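Local coordinates for protein Pre-mRNA-splicing factor SAD1 (Saccharomyces cerevisiae, PDB 4MSX) that promotes assembly of newly synthesized U4 snRNA into the U4/U6 snRNP, is required for pre-mRNA splicing, and is a catalytically inactive relative of the ubiquitin-specific proteases, at residues Asn215-Gln220 with Asn282-Ile287; Gly221-Arg226 with Cys278-Asp283. All coordinates share one frame; numbering follows the deposited sequence. Where two conformers were deposited one is given.

Both contacts lie in the helical part of the ubiquitin-specific protease fold and meet at helix 282-292, sharing Asn282 and Asp283. Interaction 1 joins the loop before helix 222-234 to the first turns of helix 282-292. It is partly buried and mixed: an aromatic-aliphatic touch inside, with an amide and a carboxylate nearer the surface. Interaction 2 is buried, and sets the start of helix 222-234 against the junction of helices 266-280 and 282-292 through carbon atoms of an isoleucine, a phenylalanine and two serines. The two contacts also touch each other: Phe217 packs on Ile224, and Gln220 probably hydrogen-bonds Ser281, the cap of helix 282-292.

Interaction 1: Asn215-Gln220 with Asn282-Ile287; sequences NHFDNQ and NDLKSI
Phe217 and Gln220 reach from the loop between helices 206-214 and 222-234 to Leu284 and Asp283 in the first turn of helix 282-292, a small loop-to-helix contact, apolar inside and polar at its outer border. Ring atom CE2 of Phe217 lies 4.0 Å from CD1 of Leu284, which comes in obliquely. With CG beside the backbone N (chi1 -67°), the ring of Phe217 is directed inward from the loop, where it also rests on Ile224 and Ser228 of helix 222-234. Leucine fits the facing position because its side chain also meets Phe212 and His211 of helix 206-214 and Ile277 of helix 266-280.

A type I beta turn from Phe217 to Gln220 reverses the chain, closed by a weak backbone bond, and brings the glutamine round to the same side as the ring. Its extended chain leaves NE2 3.4 Å from OD2 of Asp283, with the amide and carboxylate planes nearly perpendicular, at 85°. The amide's OE1 faces OG of Ser281, a probable hydrogen bond whose very short modelled length is doubtful. Asp283 suits the start of a helix, where a negative charge is likely to be favoured by the positive end of the helix dipole. Its carbonyl O takes both the hydroxyl of Ser286, 2.7 Å from OG, and the amide of Ile287, the two arriving from the same face. The chemistry suggests that the buried hydrocarbon touch probably contributes most of the inner packing, whereas the amide and carboxylate, crossing near a right angle at the more exposed border, are probably the less fixed part.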
loop_
_atom_site.group_PDB
_atom_site.type_symbol
_atom_site.label_atom_id
_atom_site.label_comp_id
_atom_site.label_asym_id
_atom_site.label_seq_id
_atom_site.Cartn_x
_atom_site.Cartn_y
_atom_site.Cartn_z
ATOM N N ASN A 215 5.355 -0.512 -16.235
ATOM C CA ASN A 215 6.483 0.345 -16.568
ATOM C C ASN A 215 7.679 0.157 -15.660
ATOM O O ASN A 215 7.561 -0.448 -14.617
ATOM C CB ASN A 215 6.026 1.775 -16.563
ATOM C CG ASN A 215 4.947 1.997 -17.610
ATOM O OD1 ASN A 215 5.256 2.218 -18.778
ATOM N ND2 ASN A 215 3.697 1.830 -17.217
ATOM N N HIS A 216 8.825 0.667 -16.079
ATOM C CA HIS A 216 10.029 0.579 -15.269
ATOM C C HIS A 216 10.394 1.985 -14.891
ATOM O O HIS A 216 10.086 2.922 -15.609
ATOM C CB HIS A 216 11.129 -0.150 -16.057
ATOM C CG HIS A 216 10.660 -1.477 -16.552
ATOM N ND1 HIS A 216 10.495 -2.561 -15.716
ATOM C CD2 HIS A 216 10.220 -1.876 -17.773
ATOM C CE1 HIS A 216 10.014 -3.583 -16.406
ATOM N NE2 HIS A 216 9.842 -3.195 -17.659
ATOM N N PHE A 217 11.039 2.152 -13.760
ATOM C CA PHE A 217 11.143 3.491 -13.212
ATOM C C PHE A 217 12.602 3.815 -12.841
ATOM O O PHE A 217 12.863 4.509 -11.866
ATOM C CB PHE A 217 10.168 3.640 -12.001
ATOM C CG PHE A 217 8.723 3.580 -12.383
ATOM C CD1 PHE A 217 8.072 2.379 -12.464
ATOM C CD2 PHE A 217 8.016 4.740 -12.678
ATOM C CE1 PHE A 217 6.719 2.310 -12.836
ATOM C CE2 PHE A 217 6.685 4.705 -13.046
ATOM C CZ PHE A 217 6.019 3.485 -13.141
ATOM N N ASP A 218 13.547 3.340 -13.650
ATOM C CA ASP A 218 14.980 3.609 -13.423
ATOM C C ASP A 218 15.400 5.067 -13.686
ATOM O O ASP A 218 16.461 5.527 -13.242
ATOM C CB ASP A 218 15.823 2.676 -14.283
ATOM C CG ASP A 218 15.615 1.223 -13.928
ATOM O OD1 ASP A 218 16.033 0.817 -12.815
ATOM O OD2 ASP A 218 15.034 0.491 -14.764
ATOM N N ASN A 219 14.542 5.787 -14.390
ATOM C CA ASN A 219 14.768 7.187 -14.712
ATOM C C ASN A 219 13.943 8.221 -13.888
ATOM O O ASN A 219 13.966 9.410 -14.226
ATOM C CB ASN A 219 14.455 7.360 -16.198
ATOM C CG ASN A 219 13.169 6.635 -16.589
ATOM O OD1 ASN A 219 13.119 5.390 -16.602
ATOM N ND2 ASN A 219 12.112 7.403 -16.862
ATOM N N GLN A 220 13.232 7.815 -12.824
ATOM C CA GLN A 220 12.401 8.757 -12.090
ATOM C C GLN A 220 12.874 8.943 -10.604
ATOM O O GLN A 220 12.123 9.464 -9.779
ATOM C CB GLN A 220 10.866 8.397 -12.223
ATOM C CG GLN A 220 10.292 8.276 -13.695
ATOM C CD GLN A 220 8.712 8.362 -13.827
ATOM O OE1 GLN A 220 8.069 9.130 -13.145
ATOM N NE2 GLN A 220 8.132 7.587 -14.738
ATOM N N ASN A 282 6.211 12.996 -13.258
ATOM C CA ASN A 282 5.179 13.730 -13.998
ATOM C C ASN A 282 4.084 12.809 -14.494
ATOM O O ASN A 282 2.906 13.200 -14.504
ATOM C CB ASN A 282 5.787 14.552 -15.148
ATOM C CG ASN A 282 6.590 15.737 -14.638
ATOM O OD1 ASN A 282 6.184 16.418 -13.682
ATOM N ND2 ASN A 282 7.752 15.976 -15.250
ATOM N N ASP A 283 4.468 11.604 -14.922
ATOM C CA ASP A 283 3.519 10.582 -15.407
ATOM C C ASP A 283 2.478 10.228 -14.297
ATOM O O ASP A 283 1.235 10.217 -14.524
ATOM C CB ASP A 283 4.260 9.253 -15.732
ATOM C CG ASP A 283 5.177 9.334 -16.928
ATOM O OD1 ASP A 283 5.235 10.389 -17.630
ATOM O OD2 ASP A 283 5.835 8.288 -17.177
ATOM N N LEU A 284 2.986 9.875 -13.108
ATOM C CA LEU A 284 2.057 9.491 -12.021
ATOM C C LEU A 284 1.303 10.711 -11.521
ATOM O O LEU A 284 0.157 10.607 -11.112
ATOM C CB LEU A 284 2.812 8.812 -10.859
ATOM C CG LEU A 284 3.277 7.399 -11.289
ATOM C CD1 LEU A 284 4.523 6.922 -10.516
ATOM C CD2 LEU A 284 2.141 6.372 -11.198
ATOM N N LYS A 285 1.934 11.876 -11.530
ATOM C CA LYS A 285 1.217 13.071 -11.157
ATOM C C LYS A 285 -0.012 13.266 -12.036
ATOM O O LYS A 285 -1.116 13.565 -11.548
ATOM C CB LYS A 285 2.130 14.285 -11.271
ATOM C CG LYS A 285 1.426 15.619 -10.972
ATOM C CD LYS A 285 2.407 16.739 -11.257
ATOM C CE LYS A 285 1.831 18.119 -11.014
ATOM N NZ LYS A 285 2.873 19.167 -11.277
ATOM N N SER A 286 0.163 13.106 -13.355
ATOM C CA SER A 286 -0.986 13.294 -14.237
ATOM C C SER A 286 -2.043 12.219 -13.995
ATOM O O SER A 286 -3.223 12.499 -14.049
ATOM C CB SER A 286 -0.496 13.296 -15.721
ATOM O OG SER A 286 -0.062 11.983 -16.075
ATOM N N ILE A 287 -1.657 10.977 -13.693
ATOM C CA ILE A 287 -2.682 9.938 -13.462
ATOM C C ILE A 287 -3.442 10.185 -12.121
ATOM O O ILE A 287 -4.669 10.070 -12.048
ATOM C CB ILE A 287 -2.035 8.556 -13.382
ATOM C CG1 ILE A 287 -1.478 8.166 -14.784
ATOM C CG2 ILE A 287 -3.079 7.505 -12.908
ATOM C CD1 ILE A 287 -0.461 7.000 -14.749
#

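Interaction 2: Gly221-Arg226 with Cys278-Asp283; sequences GEFIKR and CSSSND
Ile224 packs its longer branch against two consecutive serines, with CG1 3.6 Å from CB of Ser280 and CD1 3.9 Å from CB of Ser281. CG1 lies anti to the carbonyl carbon (chi1 -75°), which carries that branch across to the serines. Beside it, CD2 of Phe223 comes within 3.8 Å of OG of Ser280, at an oblique approach to the ring. Serine is small enough to let the helix come close, and its hydroxyls are engaged elsewhere: OG of Ser280 bonds back to the carbonyl of Lys276, one turn earlier. With an alanine here instead of Ile224, a gap is likely to open beside both serine CB atoms, and Phe217 and Leu284 would probably lose a packing partner.

In the helical region of this USP fold, the contact fits helix 222-234 against the joint where helix 266-280 gives way to helix 282-292. Ser281 is the N-cap of the latter, its OG receiving the amide of Leu284 and also facing OE1 of Gln220. Gly221 holds the N-cap position of helix 222-234; its positive phi of 90° suits a residue without CB. Farther out, Arg226 holds OE2 of Glu222 side-on, with NE at 2.9 Å and NH2 at 3.3 Å, while NH1 of Arg226 forms a salt bridge with Asp248 and the other oxygen of Glu222 pairs with Arg256.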
loop_
_atom_site.group_PDB
_atom_site.type_symbol
_atom_site.label_atom_id
_atom_site.label_comp_id
_atom_site.label_asym_id
_atom_site.label_seq_id
_atom_site.Cartn_x
_atom_site.Cartn_y
_atom_site.Cartn_z
ATOM N N GLY A 221 14.116 8.553 -10.274
ATOM C CA GLY A 221 14.653 8.719 -8.917
ATOM C C GLY A 221 14.392 7.533 -7.969
ATOM O O GLY A 221 13.503 6.719 -8.241
ATOM N N GLU A 222 15.138 7.452 -6.873
ATOM C CA GLU A 222 15.086 6.313 -5.954
ATOM C C GLU A 222 13.680 6.080 -5.240
ATOM O O GLU A 222 13.224 4.944 -5.111
ATOM C CB GLU A 222 16.114 6.483 -4.879
ATOM C CG GLU A 222 16.122 5.310 -3.926
ATOM C CD GLU A 222 17.449 5.090 -3.212
ATOM O OE1 GLU A 222 18.372 5.934 -3.361
ATOM O OE2 GLU A 222 17.560 4.063 -2.489
ATOM N N PHE A 223 13.043 7.156 -4.802
ATOM C CA PHE A 223 11.706 7.015 -4.153
ATOM C C PHE A 223 10.725 6.276 -5.114
ATOM O O PHE A 223 10.077 5.275 -4.732
ATOM C CB PHE A 223 11.142 8.366 -3.806
ATOM C CG PHE A 223 9.667 8.311 -3.499
ATOM C CD1 PHE A 223 9.230 7.731 -2.303
ATOM C CD2 PHE A 223 8.735 8.779 -4.413
ATOM C CE1 PHE A 223 7.825 7.653 -2.003
ATOM C CE2 PHE A 223 7.341 8.709 -4.141
ATOM C CZ PHE A 223 6.889 8.134 -2.920
ATOM N N ILE A 224 10.612 6.764 -6.360
ATOM C CA ILE A 224 9.609 6.216 -7.307
ATOM C C ILE A 224 10.007 4.794 -7.678
ATOM O O ILE A 224 9.166 3.911 -7.716
ATOM C CB ILE A 224 9.413 7.059 -8.606
ATOM C CG1 ILE A 224 8.619 8.327 -8.345
ATOM C CG2 ILE A 224 8.562 6.293 -9.642
ATOM C CD1 ILE A 224 7.054 8.037 -8.033
ATOM N N LYS A 225 11.312 4.538 -7.879
ATOM C CA LYS A 225 11.716 3.167 -8.153
ATOM C C LYS A 225 11.348 2.243 -6.976
ATOM O O LYS A 225 10.793 1.163 -7.167
ATOM C CB LYS A 225 13.233 3.080 -8.417
ATOM C CG LYS A 225 13.656 1.675 -8.786
ATOM C CD LYS A 225 15.083 1.659 -9.344
ATOM C CE LYS A 225 15.531 0.242 -9.735
ATOM N NZ LYS A 225 14.553 -0.448 -10.634
ATOM N N ARG A 226 11.660 2.641 -5.740
ATOM C CA ARG A 226 11.373 1.739 -4.641
ATOM C C ARG A 226 9.855 1.517 -4.502
ATOM O O ARG A 226 9.405 0.422 -4.220
ATOM C CB ARG A 226 11.925 2.322 -3.334
ATOM C CG ARG A 226 13.455 2.113 -3.168
ATOM C CD ARG A 226 13.790 2.928 -1.921
ATOM N NE ARG A 226 15.151 2.829 -1.420
ATOM C CZ ARG A 226 15.515 2.093 -0.364
ATOM N NH1 ARG A 226 14.658 1.287 0.294
ATOM N NH2 ARG A 226 16.760 2.145 0.011
ATOM N N CYS A 278 3.598 12.912 -6.721
ATOM C CA CYS A 278 3.365 14.017 -7.657
ATOM C C CYS A 278 4.600 14.898 -7.892
ATOM O O CYS A 278 4.800 15.411 -8.997
ATOM C CB CYS A 278 2.213 14.888 -7.190
ATOM S SG CYS A 278 0.581 14.091 -7.413
ATOM N N SER A 279 5.422 15.083 -6.859
ATOM C CA SER A 279 6.588 15.930 -6.993
ATOM C C SER A 279 7.741 15.130 -7.588
ATOM O O SER A 279 8.789 15.685 -7.974
ATOM C CB SER A 279 6.949 16.497 -5.602
ATOM O OG SER A 279 7.551 15.469 -4.847
ATOM N N SER A 280 7.579 13.815 -7.669
ATOM C CA SER A 280 8.656 12.944 -8.150
ATOM C C SER A 280 8.469 12.381 -9.590
ATOM O O SER A 280 9.433 11.943 -10.187
ATOM C CB SER A 280 8.809 11.744 -7.227
ATOM O OG SER A 280 9.100 12.209 -5.920
ATOM N N SER A 281 7.241 12.345 -10.091
ATOM C CA SER A 281 6.930 11.660 -11.363
ATOM C C SER A 281 5.874 12.440 -12.096
ATOM O O SER A 281 4.731 12.542 -11.624
ATOM C CB SER A 281 6.423 10.234 -11.131
ATOM O OG SER A 281 5.860 9.668 -12.365
ATOM N N ASN A 282 6.211 12.996 -13.258
ATOM C CA ASN A 282 5.179 13.730 -13.998
ATOM C C ASN A 282 4.084 12.809 -14.494
ATOM O O ASN A 282 2.906 13.200 -14.504
ATOM C CB ASN A 282 5.787 14.552 -15.148
ATOM C CG ASN A 282 6.590 15.737 -14.638
ATOM O OD1 ASN A 282 6.184 16.418 -13.682
ATOM N ND2 ASN A 282 7.752 15.976 -15.250
ATOM N N ASP A 283 4.468 11.604 -14.922
ATOM C CA ASP A 283 3.519 10.582 -15.407
ATOM C C ASP A 283 2.478 10.228 -14.297
ATOM O O ASP A 283 1.235 10.217 -14.524
ATOM C CB ASP A 283 4.260 9.253 -15.732
ATOM C CG ASP A 283 5.177 9.334 -16.928
ATOM O OD1 ASP A 283 5.235 10.389 -17.630
ATOM O OD2 ASP A 283 5.835 8.288 -17.177
#